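Cytochrome C7 (Desulfuromonas acetoxidans, PDB 1HH5) transfers electrons through three covalently bound c-type hemes, taking part in sulfate respiration by passing electrons from a dehydrogenase to ferredoxin. Local coordinates at residues I37-K42 and D47-C52. Residues are numbered along the deposited sequence; the frame is centred on the assembly and turned at random.
Sequences IAIDKK and DACKTC. With HEC (heme c), chain C.
The CXXCH heme-binding motif that begins at Cys-49 meets the chain leading into helix 41-44 through one isoleucine, Ile-39, whose CD1 rests against Ala-48. CD1 lies 3.5 Å from Ala-48 CB, a methyl-to-methyl contact slightly tighter than usual, and also lies 4.5 Å from Cys-49 SG, the thioether sulfur. It also nears this heme: CBB, the methyl end of the former vinyl group, is 4.0 Å from Ile-39 CD1. This branch gets there because CG1 stands beside the backbone N (chi1 -63°) and CD1 then folds back (chi2 -60°), carrying the methyl across to residues 47-52. No hydrogen bond joins the segments; the contact is apolar and buries only 117 Å².

Beyond Ala-48 the chain is tied to the porphyrin twice: Cys-49 SG bonds to heme CAB at 1.8 Å, and Cys-52 SG to CAC at the same length. Differing first torsions bring both sulfurs to the one porphyrin. His-53, next in sequence, is an axial ligand of this heme's iron. The other two hemes also touch these segments.

Asp-40 N-caps helix 41-44 through OD1 to the amide of Ser-43. Ala-44 of helix 41-44 packs on both Ile-39 and Cys-49, and Cys-49 in turn occupies the N-cap position of helix 50-53.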
loop_
_atom_site.group_PDB
_atom_site.type_symbol
_atom_site.label_atom_id
_atom_site.label_comp_id
_atom_site.label_asym_id
_atom_site.label_seq_id
_atom_site.Cartn_x
_atom_site.Cartn_y
_atom_site.Cartn_z
ATOM N N ILE A 37 1.280 10.318 1.998
ATOM C CA ILE A 37 0.089 10.018 1.211
ATOM C C ILE A 37 -0.965 9.524 2.195
ATOM O O ILE A 37 -0.767 8.508 2.861
ATOM C CB ILE A 37 0.356 8.907 0.170
ATOM C CG1 ILE A 37 1.324 9.411 -0.902
ATOM C CG2 ILE A 37 -0.954 8.471 -0.472
ATOM C CD1 ILE A 37 1.669 8.361 -1.959
ATOM N N ALA A 38 -2.073 10.252 2.292
ATOM C CA ALA A 38 -3.154 9.902 3.207
ATOM C C ALA A 38 -3.772 8.562 2.841
ATOM O O ALA A 38 -4.305 8.392 1.742
ATOM C CB ALA A 38 -4.231 10.992 3.191
ATOM N N ILE A 39 -3.702 7.613 3.764
ATOM C CA ILE A 39 -4.259 6.291 3.521
ATOM C C ILE A 39 -5.462 5.991 4.403
ATOM O O ILE A 39 -5.364 6.016 5.627
ATOM C CB ILE A 39 -3.209 5.179 3.764
ATOM C CG1 ILE A 39 -2.046 5.317 2.780
ATOM C CG2 ILE A 39 -3.863 3.807 3.622
ATOM C CD1 ILE A 39 -2.450 5.223 1.314
ATOM N N ASP A 40 -6.600 5.719 3.774
ATOM C CA ASP A 40 -7.802 5.357 4.512
ATOM C C ASP A 40 -8.478 4.227 3.743
ATOM O O ASP A 40 -8.009 3.829 2.680
ATOM C CB ASP A 40 -8.758 6.550 4.673
ATOM C CG ASP A 40 -9.482 6.917 3.386
ATOM O OD1 ASP A 40 -9.067 6.483 2.294
ATOM O OD2 ASP A 40 -10.481 7.659 3.473
ATOM N N LYS A 41 -9.566 3.703 4.288
ATOM C CA LYS A 41 -10.283 2.614 3.638
ATOM C C LYS A 41 -10.543 2.884 2.156
ATOM O O LYS A 41 -10.232 2.054 1.304
ATOM C CB LYS A 41 -11.612 2.366 4.362
ATOM C CG LYS A 41 -12.458 1.267 3.751
ATOM C CD LYS A 41 -13.736 1.032 4.550
ATOM C CE LYS A 41 -14.596 -0.038 3.892
ATOM N NZ LYS A 41 -15.864 -0.297 4.631
ATOM N N LYS A 42 -11.097 4.051 1.842
ATOM C CA LYS A 42 -11.404 4.377 0.455
ATOM C C LYS A 42 -10.190 4.451 -0.471
ATOM O O LYS A 42 -10.203 3.873 -1.558
ATOM C CB LYS A 42 -12.202 5.683 0.382
ATOM C CG LYS A 42 -13.546 5.600 1.101
ATOM C CD LYS A 42 -14.457 6.774 0.775
ATOM C CE LYS A 42 -14.938 6.723 -0.668
ATOM N NZ LYS A 42 -15.855 7.855 -0.988
ATOM N N ASP A 47 -7.051 3.571 -5.721
ATOM C CA ASP A 47 -5.779 4.023 -6.273
ATOM C C ASP A 47 -4.528 4.048 -5.403
ATOM O O ASP A 47 -3.427 3.906 -5.926
ATOM C CB ASP A 47 -5.971 5.405 -6.899
ATOM C CG ASP A 47 -6.917 5.380 -8.080
ATOM O OD1 ASP A 47 -6.978 4.349 -8.784
ATOM O OD2 ASP A 47 -7.596 6.399 -8.312
ATOM N N ALA A 48 -4.667 4.238 -4.097
ATOM C CA ALA A 48 -3.478 4.278 -3.249
ATOM C C ALA A 48 -2.817 2.910 -3.065
ATOM O O ALA A 48 -1.603 2.831 -2.863
ATOM C CB ALA A 48 -3.817 4.891 -1.883
ATOM N N CYS A 49 -3.601 1.836 -3.156
ATOM C CA CYS A 49 -3.054 0.490 -2.967
ATOM C C CYS A 49 -3.530 -0.611 -3.921
ATOM O O CYS A 49 -2.758 -1.144 -4.727
ATOM C CB CYS A 49 -3.344 0.006 -1.543
ATOM S SG CYS A 49 -2.671 1.024 -0.193
ATOM N N LYS A 50 -4.805 -0.959 -3.794
ATOM C CA LYS A 50 -5.413 -2.042 -4.562
ATOM C C LYS A 50 -5.320 -1.973 -6.088
ATOM O O LYS A 50 -4.961 -2.957 -6.739
ATOM C CB LYS A 50 -6.878 -2.189 -4.136
ATOM C CG LYS A 50 -7.587 -3.407 -4.692
ATOM C CD LYS A 50 -9.001 -3.475 -4.145
ATOM C CE LYS A 50 -9.809 -4.561 -4.821
ATOM N NZ LYS A 50 -9.179 -5.903 -4.663
ATOM N N THR A 51 -5.654 -0.825 -6.663
ATOM C CA THR A 51 -5.607 -0.687 -8.114
ATOM C C THR A 51 -4.280 -1.134 -8.729
ATOM O O THR A 51 -4.269 -1.863 -9.714
ATOM C CB THR A 51 -5.893 0.761 -8.546
ATOM O OG1 THR A 51 -7.163 1.164 -8.024
ATOM C CG2 THR A 51 -5.926 0.861 -10.067
ATOM N N CYS A 52 -3.156 -0.706 -8.164
ATOM C CA CYS A 52 -1.874 -1.121 -8.723
ATOM C C CYS A 52 -1.662 -2.629 -8.631
ATOM O O CYS A 52 -1.084 -3.239 -9.533
ATOM C CB CYS A 52 -0.715 -0.422 -8.015
ATOM S SG CYS A 52 0.901 -1.010 -8.602
HETATM FE FE HEC C . 1.734 -3.190 -2.793
HETATM C CHA HEC C . 3.046 -6.349 -2.796
HETATM C CHB HEC C . 0.565 -3.703 0.438
HETATM C CHC HEC C . 0.489 -0.031 -2.736
HETATM C CHD HEC C . 2.809 -2.701 -6.004
HETATM N NA HEC C . 1.794 -4.673 -1.484
HETATM C C1A HEC C . 2.350 -5.935 -1.666
HETATM C C2A HEC C . 2.048 -6.789 -0.527
HETATM C C3A HEC C . 1.354 -6.058 0.381
HETATM C C4A HEC C . 1.228 -4.740 -0.193
HETATM C CMA HEC C . 0.751 -6.543 1.701
HETATM C CAA HEC C . 2.306 -8.264 -0.490
HETATM C CBA HEC C . 3.437 -8.762 0.394
HETATM C CGA HEC C . 4.743 -8.047 0.143
HETATM O O1A HEC C . 5.004 -7.026 0.818
HETATM O O2A HEC C . 5.506 -8.502 -0.735
HETATM N NB HEC C . 0.750 -2.126 -1.452
HETATM C C1B HEC C . 0.335 -2.471 -0.171
HETATM C C2B HEC C . -0.349 -1.373 0.474
HETATM C C3B HEC C . -0.307 -0.332 -0.379
HETATM C C4B HEC C . 0.355 -0.805 -1.582
HETATM C CMB HEC C . -1.129 -1.458 1.776
HETATM C CAB HEC C . -0.844 1.086 -0.187
HETATM C CBB HEC C . -0.327 1.785 1.066
HETATM N NC HEC C . 1.581 -1.712 -4.114
HETATM C C1C HEC C . 1.023 -0.479 -3.933
HETATM C C2C HEC C . 1.108 0.314 -5.153
HETATM C C3C HEC C . 1.756 -0.438 -6.094
HETATM C C4C HEC C . 2.057 -1.688 -5.432
HETATM C CMC HEC C . 0.521 1.697 -5.331
HETATM C CAC HEC C . 2.121 -0.130 -7.550
HETATM C CBC HEC C . 2.236 1.332 -7.971
HETATM N ND HEC C . 2.715 -4.254 -4.096
HETATM C C1D HEC C . 3.162 -3.875 -5.352
HETATM C C2D HEC C . 4.013 -4.902 -5.934
HETATM C C3D HEC C . 3.953 -5.945 -5.101
HETATM C C4D HEC C . 3.207 -5.553 -3.935
HETATM C CMD HEC C . 4.854 -4.856 -7.215
HETATM C CAD HEC C . 4.433 -7.318 -5.511
HETATM C CBD HEC C . 5.734 -7.765 -4.912
HETATM C CGD HEC C . 6.392 -8.838 -5.747
HETATM O O1D HEC C . 5.664 -9.725 -6.240
HETATM O O2D HEC C . 7.630 -8.797 -5.908
#